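Local coordinates for protein MgGH51 (Meripilus giganteus, PDB 6ZPV) that hydrolyses terminal alpha-L-arabinofuranosyl residues from arabinose-containing glycans as a fungal alpha-L-arabinofuranosidase of glycoside hydrolase family 51, at residues Tyr479-His485 with Pro493-Asp499; Asp24-Asp30 with Trp261-Asp267. All blocks are in the same frame, centred on the assembly; numbering follows the deposited sequence.

Contact 1: residues Tyr479-His485 with Pro493-Asp499; sequences YAPLLQH and PDLVSYD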
loop_
_atom_site.group_PDB
_atom_site.type_symbol
_atom_site.label_atom_id
_atom_site.label_comp_id
_atom_site.label_asym_id
_atom_site.label_seq_id
_atom_site.Cartn_x
_atom_site.Cartn_y
_atom_site.Cartn_z
ATOM N N TYR A 479 -8.166 2.065 6.880
ATOM C CA TYR A 479 -7.441 1.160 7.798
ATOM C C TYR A 479 -5.929 1.279 7.562
ATOM O O TYR A 479 -5.505 1.543 6.427
ATOM C CB TYR A 479 -7.904 -0.285 7.521
ATOM C CG TYR A 479 -7.392 -1.369 8.443
ATOM C CD1 TYR A 479 -6.135 -1.914 8.339
ATOM C CD2 TYR A 479 -8.230 -1.862 9.442
ATOM C CE1 TYR A 479 -5.676 -2.926 9.169
ATOM C CE2 TYR A 479 -7.789 -2.895 10.255
ATOM C CZ TYR A 479 -6.524 -3.439 10.134
ATOM O OH TYR A 479 -6.044 -4.458 10.941
ATOM N N ALA A 480 -5.130 1.015 8.584
ATOM C CA ALA A 480 -3.682 0.933 8.335
ATOM C C ALA A 480 -3.011 -0.037 9.261
ATOM O O ALA A 480 -3.439 -0.149 10.433
ATOM C CB ALA A 480 -3.034 2.288 8.451
ATOM N N PRO A 481 -1.897 -0.674 8.843
ATOM C CA PRO A 481 -1.403 -0.706 7.472
ATOM C C PRO A 481 -2.273 -1.585 6.557
ATOM O O PRO A 481 -2.991 -2.501 6.983
ATOM C CB PRO A 481 0.009 -1.347 7.587
ATOM C CG PRO A 481 0.348 -1.183 9.032
ATOM C CD PRO A 481 -0.968 -1.298 9.784
ATOM N N LEU A 482 -2.119 -1.333 5.245
ATOM C CA LEU A 482 -2.825 -2.042 4.182
ATOM C C LEU A 482 -2.261 -3.430 3.951
ATOM O O LEU A 482 -3.064 -4.357 3.742
ATOM C CB LEU A 482 -2.735 -1.185 2.942
ATOM C CG LEU A 482 -3.499 -1.680 1.713
ATOM C CD1 LEU A 482 -4.984 -1.796 1.976
ATOM C CD2 LEU A 482 -3.227 -0.778 0.540
ATOM N N LEU A 483 -0.928 -3.545 3.891
ATOM C CA LEU A 483 -0.295 -4.730 3.319
ATOM C C LEU A 483 0.786 -5.279 4.227
ATOM O O LEU A 483 1.503 -4.518 4.920
ATOM C CB LEU A 483 0.298 -4.394 1.945
ATOM C CG LEU A 483 -0.718 -4.299 0.816
ATOM C CD1 LEU A 483 -0.161 -3.688 -0.420
ATOM C CD2 LEU A 483 -1.281 -5.662 0.482
ATOM N N GLN A 484 1.001 -6.585 4.125
ATOM C CA GLN A 484 2.013 -7.301 4.917
ATOM C C GLN A 484 2.620 -8.480 4.171
ATOM O O GLN A 484 1.907 -9.460 3.880
ATOM C CB GLN A 484 1.400 -7.828 6.200
ATOM C CG GLN A 484 2.302 -8.711 7.038
ATOM C CD GLN A 484 1.564 -9.513 8.103
ATOM O OE1 GLN A 484 0.359 -9.660 8.078
ATOM N NE2 GLN A 484 2.339 -10.062 9.019
ATOM N N HIS A 485 3.939 -8.456 3.984
ATOM C CA HIS A 485 4.683 -9.658 3.566
ATOM C C HIS A 485 4.891 -10.478 4.818
ATOM O O HIS A 485 5.548 -10.045 5.773
ATOM C CB HIS A 485 6.040 -9.282 2.938
ATOM C CG HIS A 485 6.602 -10.394 2.172
ATOM N ND1 HIS A 485 6.775 -11.676 2.710
ATOM C CD2 HIS A 485 6.936 -10.452 0.853
ATOM C CE1 HIS A 485 7.239 -12.411 1.720
ATOM N NE2 HIS A 485 7.363 -11.711 0.569
ATOM N N PRO A 493 -1.668 -5.703 13.438
ATOM C CA PRO A 493 -2.198 -6.448 12.303
ATOM C C PRO A 493 -2.282 -5.579 11.036
ATOM O O PRO A 493 -2.217 -4.359 11.093
ATOM C CB PRO A 493 -3.606 -6.812 12.798
ATOM C CG PRO A 493 -4.021 -5.621 13.599
ATOM C CD PRO A 493 -2.731 -5.185 14.284
ATOM N N ASP A 494 -2.412 -6.253 9.902
ATOM C CA ASP A 494 -2.461 -5.624 8.578
ATOM C C ASP A 494 -3.671 -6.086 7.781
ATOM O O ASP A 494 -4.140 -7.217 7.998
ATOM C CB ASP A 494 -1.149 -5.931 7.850
ATOM C CG ASP A 494 0.045 -5.520 8.661
ATOM O OD1 ASP A 494 0.297 -4.328 8.810
ATOM O OD2 ASP A 494 0.723 -6.490 9.239
ATOM N N LEU A 495 -4.140 -5.260 6.851
ATOM C CA LEU A 495 -5.395 -5.589 6.169
ATOM C C LEU A 495 -5.313 -6.802 5.219
ATOM O O LEU A 495 -6.246 -7.610 5.194
ATOM C CB LEU A 495 -5.932 -4.349 5.410
ATOM C CG LEU A 495 -7.412 -4.417 5.107
ATOM C CD1 LEU A 495 -8.241 -4.253 6.371
ATOM C CD2 LEU A 495 -7.809 -3.343 4.108
ATOM N N VAL A 496 -4.251 -6.854 4.448
ATOM C CA VAL A 496 -4.039 -7.912 3.449
ATOM C C VAL A 496 -2.623 -8.419 3.601
ATOM O O VAL A 496 -1.686 -7.615 3.615
ATOM C CB VAL A 496 -4.296 -7.346 2.042
ATOM C CG1 VAL A 496 -3.965 -8.390 0.957
ATOM C CG2 VAL A 496 -5.735 -6.866 1.893
ATOM N N SER A 497 -2.461 -9.750 3.680
ATOM C CA SER A 497 -1.143 -10.349 3.844
ATOM C C SER A 497 -0.815 -11.206 2.640
ATOM O O SER A 497 -1.713 -11.569 1.884
ATOM C CB SER A 497 -1.082 -11.144 5.155
ATOM O OG SER A 497 -1.472 -10.338 6.259
ATOM N N TYR A 498 0.452 -11.555 2.471
ATOM C CA TYR A 498 0.843 -12.392 1.323
ATOM C C TYR A 498 2.228 -12.937 1.571
ATOM O O TYR A 498 3.003 -12.428 2.385
ATOM C CB TYR A 498 0.835 -11.579 0.001
ATOM C CG TYR A 498 1.563 -10.262 0.132
ATOM C CD1 TYR A 498 2.925 -10.144 -0.078
ATOM C CD2 TYR A 498 0.894 -9.140 0.597
ATOM C CE1 TYR A 498 3.590 -8.946 0.139
ATOM C CE2 TYR A 498 1.569 -7.969 0.864
ATOM C CZ TYR A 498 2.906 -7.857 0.640
ATOM O OH TYR A 498 3.527 -6.669 0.938
ATOM N N ASP A 499 2.540 -13.994 0.834
ATOM C CA ASP A 499 3.939 -14.414 0.653
ATOM C C ASP A 499 4.275 -14.265 -0.842
ATOM O O ASP A 499 3.578 -13.543 -1.572
ATOM C CB ASP A 499 4.159 -15.841 1.186
ATOM C CG ASP A 499 3.478 -16.917 0.408
ATOM O OD1 ASP A 499 2.796 -16.652 -0.604
ATOM O OD2 ASP A 499 3.668 -18.071 0.820
HETATM O O HOH W 1 -2.670 -1.995 12.514
HETATM O O HOH W 2 -1.436 -8.967 10.117
#
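P493, like P481, follows a cis peptide bond; its CG lies 3.5 Å from the OH of Y479, and one water bridges the carbonyls of P493 and A480. D494 crosses the P481 ring and the Q484 chain: OD1 sits 3.2 Å from P481 CG, while OD2 lies against Q484 CD. L495 donates its N-H to P481 O and lays CD1 over the centre of the Y479 ring, 3.7 Å from the centroid; its CD2 meets L482 CD1. At V496 the chains become parallel strands: V496 N bonds to L482 O, and V496 O receives a weak bond from Q484 N. The OG of S497 donates to Q484 OE1 at 2.7 Å, tilted 30° from the amide plane, and a water that takes the N-H of D494 lies 2.8 Å from the same OE1. Y498 N bonds to Q484 O. With CG between backbone N and carbonyl carbon (chi1 48°), the Y498 ring swings back over Q484 O and H485 CA, turns its edge to the H485 imidazole face (offset edge-to-face, planes at 71°), and sends OH to H27 O. A leucine here would probably leave H27 O without this donor and the H485 ring without its edge-on neighbour. This short parallel ladder, L483-V496 to H485-Y498, is extended by antiparallel strand 503-505; its first strand follows a loop after 474-479, the eighth strand of the (beta/alpha)8 barrel.

Contact 2: residues Asp24-Asp30 with Trp261-Asp267; sequences DINHSGD and WGYVNTD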
loop_
_atom_site.group_PDB
_atom_site.type_symbol
_atom_site.label_atom_id
_atom_site.label_comp_id
_atom_site.label_asym_id
_atom_site.label_seq_id
_atom_site.Cartn_x
_atom_site.Cartn_y
_atom_site.Cartn_z
ATOM N N ASP A 24 5.342 2.149 2.174
ATOM C CA ASP A 24 6.135 0.912 2.079
ATOM C C ASP A 24 6.511 0.518 3.510
ATOM O O ASP A 24 7.395 1.130 4.153
ATOM C CB ASP A 24 7.370 1.124 1.189
ATOM C CG ASP A 24 7.860 -0.165 0.619
ATOM O OD1 ASP A 24 7.689 -1.245 1.262
ATOM O OD2 ASP A 24 8.424 -0.142 -0.538
ATOM N N ILE A 25 5.790 -0.466 4.048
ATOM C CA ILE A 25 5.982 -1.031 5.389
ATOM C C ILE A 25 5.707 -2.532 5.213
ATOM O O ILE A 25 4.866 -2.921 4.389
ATOM C CB ILE A 25 5.021 -0.397 6.422
ATOM C CG1 ILE A 25 5.268 -0.896 7.859
ATOM C CG2 ILE A 25 3.571 -0.545 6.024
ATOM C CD1 ILE A 25 4.422 -0.202 8.900
ATOM N N ASN A 26 6.383 -3.384 5.960
ATOM C CA ASN A 26 6.178 -4.820 5.816
ATOM C C ASN A 26 6.421 -5.288 4.369
ATOM O O ASN A 26 5.808 -6.247 3.882
ATOM C CB ASN A 26 4.782 -5.280 6.238
ATOM C CG ASN A 26 4.282 -4.755 7.549
ATOM O OD1 ASN A 26 5.011 -4.774 8.548
ATOM N ND2 ASN A 26 3.004 -4.336 7.565
ATOM N N HIS A 27 7.335 -4.605 3.654
ATOM C CA HIS A 27 7.575 -4.923 2.237
ATOM C C HIS A 27 6.250 -4.919 1.443
ATOM O O HIS A 27 6.038 -5.709 0.545
ATOM C CB HIS A 27 8.343 -6.232 2.093
ATOM C CG HIS A 27 9.801 -6.046 2.331
ATOM N ND1 HIS A 27 10.638 -5.486 1.402
ATOM C CD2 HIS A 27 10.540 -6.218 3.442
ATOM C CE1 HIS A 27 11.842 -5.378 1.911
ATOM N NE2 HIS A 27 11.796 -5.844 3.156
ATOM N N SER A 28 5.458 -3.897 1.710
ATOM C CA SER A 28 4.218 -3.605 0.950
ATOM C C SER A 28 4.491 -3.002 -0.418
ATOM O O SER A 28 3.601 -3.105 -1.296
ATOM C CB SER A 28 3.331 -2.674 1.705
ATOM O OG SER A 28 4.010 -1.447 1.899
ATOM N N GLY A 29 5.630 -2.354 -0.606
ATOM C CA GLY A 29 5.996 -1.762 -1.910
ATOM C C GLY A 29 6.995 -2.683 -2.572
ATOM O O GLY A 29 6.626 -3.603 -3.310
ATOM N N ASP A 30 8.274 -2.473 -2.260
ATOM C CA ASP A 30 9.300 -3.442 -2.628
ATOM C C ASP A 30 9.027 -4.791 -1.975
ATOM O O ASP A 30 9.006 -4.837 -0.714
ATOM C CB ASP A 30 10.665 -2.921 -2.233
ATOM C CG ASP A 30 11.150 -1.773 -3.069
ATOM O OD1 ASP A 30 11.066 -1.770 -4.279
ATOM O OD2 ASP A 30 11.567 -0.793 -2.497
ATOM N N TRP A 261 11.391 1.713 8.033
ATOM C CA TRP A 261 10.965 0.379 8.493
ATOM C C TRP A 261 12.073 -0.657 8.383
ATOM O O TRP A 261 11.791 -1.853 8.383
ATOM C CB TRP A 261 9.638 -0.018 7.793
ATOM C CG TRP A 261 8.539 0.933 8.133
ATOM C CD1 TRP A 261 7.994 1.877 7.347
ATOM C CD2 TRP A 261 7.920 1.079 9.435
ATOM N NE1 TRP A 261 7.057 2.582 8.032
ATOM C CE2 TRP A 261 6.989 2.126 9.317
ATOM C CE3 TRP A 261 8.032 0.398 10.652
ATOM C CZ2 TRP A 261 6.171 2.525 10.366
ATOM C CZ3 TRP A 261 7.214 0.794 11.705
ATOM C CH2 TRP A 261 6.285 1.855 11.553
ATOM N N GLY A 262 13.325 -0.189 8.350
ATOM C CA GLY A 262 14.495 -1.057 8.455
ATOM C C GLY A 262 15.081 -1.528 7.156
ATOM O O GLY A 262 16.075 -2.231 7.172
ATOM N N TYR A 263 14.509 -1.150 6.011
ATOM C CA TYR A 263 14.989 -1.635 4.706
ATOM C C TYR A 263 15.102 -0.526 3.674
ATOM O O TYR A 263 14.440 0.522 3.716
ATOM C CB TYR A 263 14.139 -2.822 4.209
ATOM C CG TYR A 263 12.666 -2.561 4.051
ATOM C CD1 TYR A 263 12.138 -2.083 2.856
ATOM C CD2 TYR A 263 11.780 -2.823 5.065
ATOM C CE1 TYR A 263 10.771 -1.873 2.685
ATOM C CE2 TYR A 263 10.424 -2.598 4.949
ATOM C CZ TYR A 263 9.919 -2.113 3.764
ATOM O OH TYR A 263 8.556 -1.952 3.668
ATOM N N VAL A 264 15.947 -0.809 2.698
ATOM C CA VAL A 264 16.097 0.058 1.522
ATOM C C VAL A 264 14.853 0.005 0.647
ATOM O O VAL A 264 14.365 -1.080 0.330
ATOM C CB VAL A 264 17.350 -0.326 0.718
ATOM C CG1 VAL A 264 17.465 0.461 -0.548
ATOM C CG2 VAL A 264 18.591 -0.162 1.577
ATOM N N ASN A 265 14.395 1.184 0.231
ATOM C CA ASN A 265 13.412 1.311 -0.835
ATOM C C ASN A 265 14.143 1.587 -2.141
ATOM O O ASN A 265 14.961 2.476 -2.236
ATOM C CB ASN A 265 12.452 2.459 -0.549
ATOM C CG ASN A 265 11.483 2.316 0.580
ATOM O OD1 ASN A 265 10.451 3.028 0.566
ATOM N ND2 ASN A 265 11.740 1.478 1.580
ATOM N N THR A 266 13.766 0.824 -3.185
ATOM C CA THR A 266 14.330 1.055 -4.518
ATOM C C THR A 266 13.808 2.357 -5.143
ATOM O O THR A 266 14.474 2.880 -6.055
ATOM C CB THR A 266 14.006 -0.084 -5.465
ATOM O OG1 THR A 266 12.590 -0.126 -5.770
ATOM C CG2 THR A 266 14.505 -1.437 -5.000
ATOM N N ASP A 267 12.618 2.789 -4.725
ATOM C CA ASP A 267 11.849 3.854 -5.396
ATOM C C ASP A 267 11.446 3.439 -6.807
ATOM O O ASP A 267 11.026 4.315 -7.595
ATOM C CB ASP A 267 12.522 5.214 -5.274
ATOM C CG ASP A 267 12.342 5.870 -3.901
ATOM O OD1 ASP A 267 11.343 5.506 -3.218
ATOM O OD2 ASP A 267 13.155 6.758 -3.578
HETATM O O HOH W 3 10.054 1.503 3.924
HETATM O O HOH W 4 8.756 2.240 -1.708
#
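The Y263 ring carries the H27 imidazole on one face, centroids 3.8 Å apart and planes 20° from parallel, while the D24 carboxylate stands at its edge; on W261, I25 CD1 sits over the six-membered ring, 3.5 Å from its centroid. The contact joins two loops of the (beta/alpha)8 barrel, one following strand 20-21, the other carrying the small antiparallel pair 257-258 and 264-265 between strand 224-227 and helix 271-281. Y263 OH donates to D24 OD1 at 2.7 Å and accepts the N-H of H27. D24, its CG anti to the backbone N (chi1 -156°), turns its carboxylate back to the chain: G29 N reaches OD1 from the face opposite Y263 OH, and D30 N meets OD2 on the syn side. Two waters extend the network to N265, one from D24 O to ND2, the other from D24 OD2 to OD1, which also takes a bond from N232. The rotation of the H27 ring is fixed by ND1 donating to D30 O, which lies 6° out of the imidazole plane. The D30 carboxylate grips T266 with both oxygens, each met on its syn side: OG1 donates to OD1 at 2.7 Å, and T266 N to OD2 at 2.8 Å.

In the fold
Contacts 1 and 2 have centres 13 Å apart and touch through 24-30, which lies between 483-485 and 261-267. The Y498-H27 bond (OH to O 2.7 Å) is one joint, and H485 N approaches N26 O at 2.9 Å in another, probably a hydrogen bond; N26 ND2 also bonds to L483 O. H27 therefore serves both: its ring stacks in contact 2 while its carbonyl meets contact 1. W102 sets its ring edge-to-face with both H27 and H485. Bound glycerol, probably a crystallisation additive, lies about 3 Å from the P481 side chain and about 4 Å from that of W261. A glycan N-acetylglucosamine lies about 5 Å from the D499 side chain and another about 8 Å from that of D267.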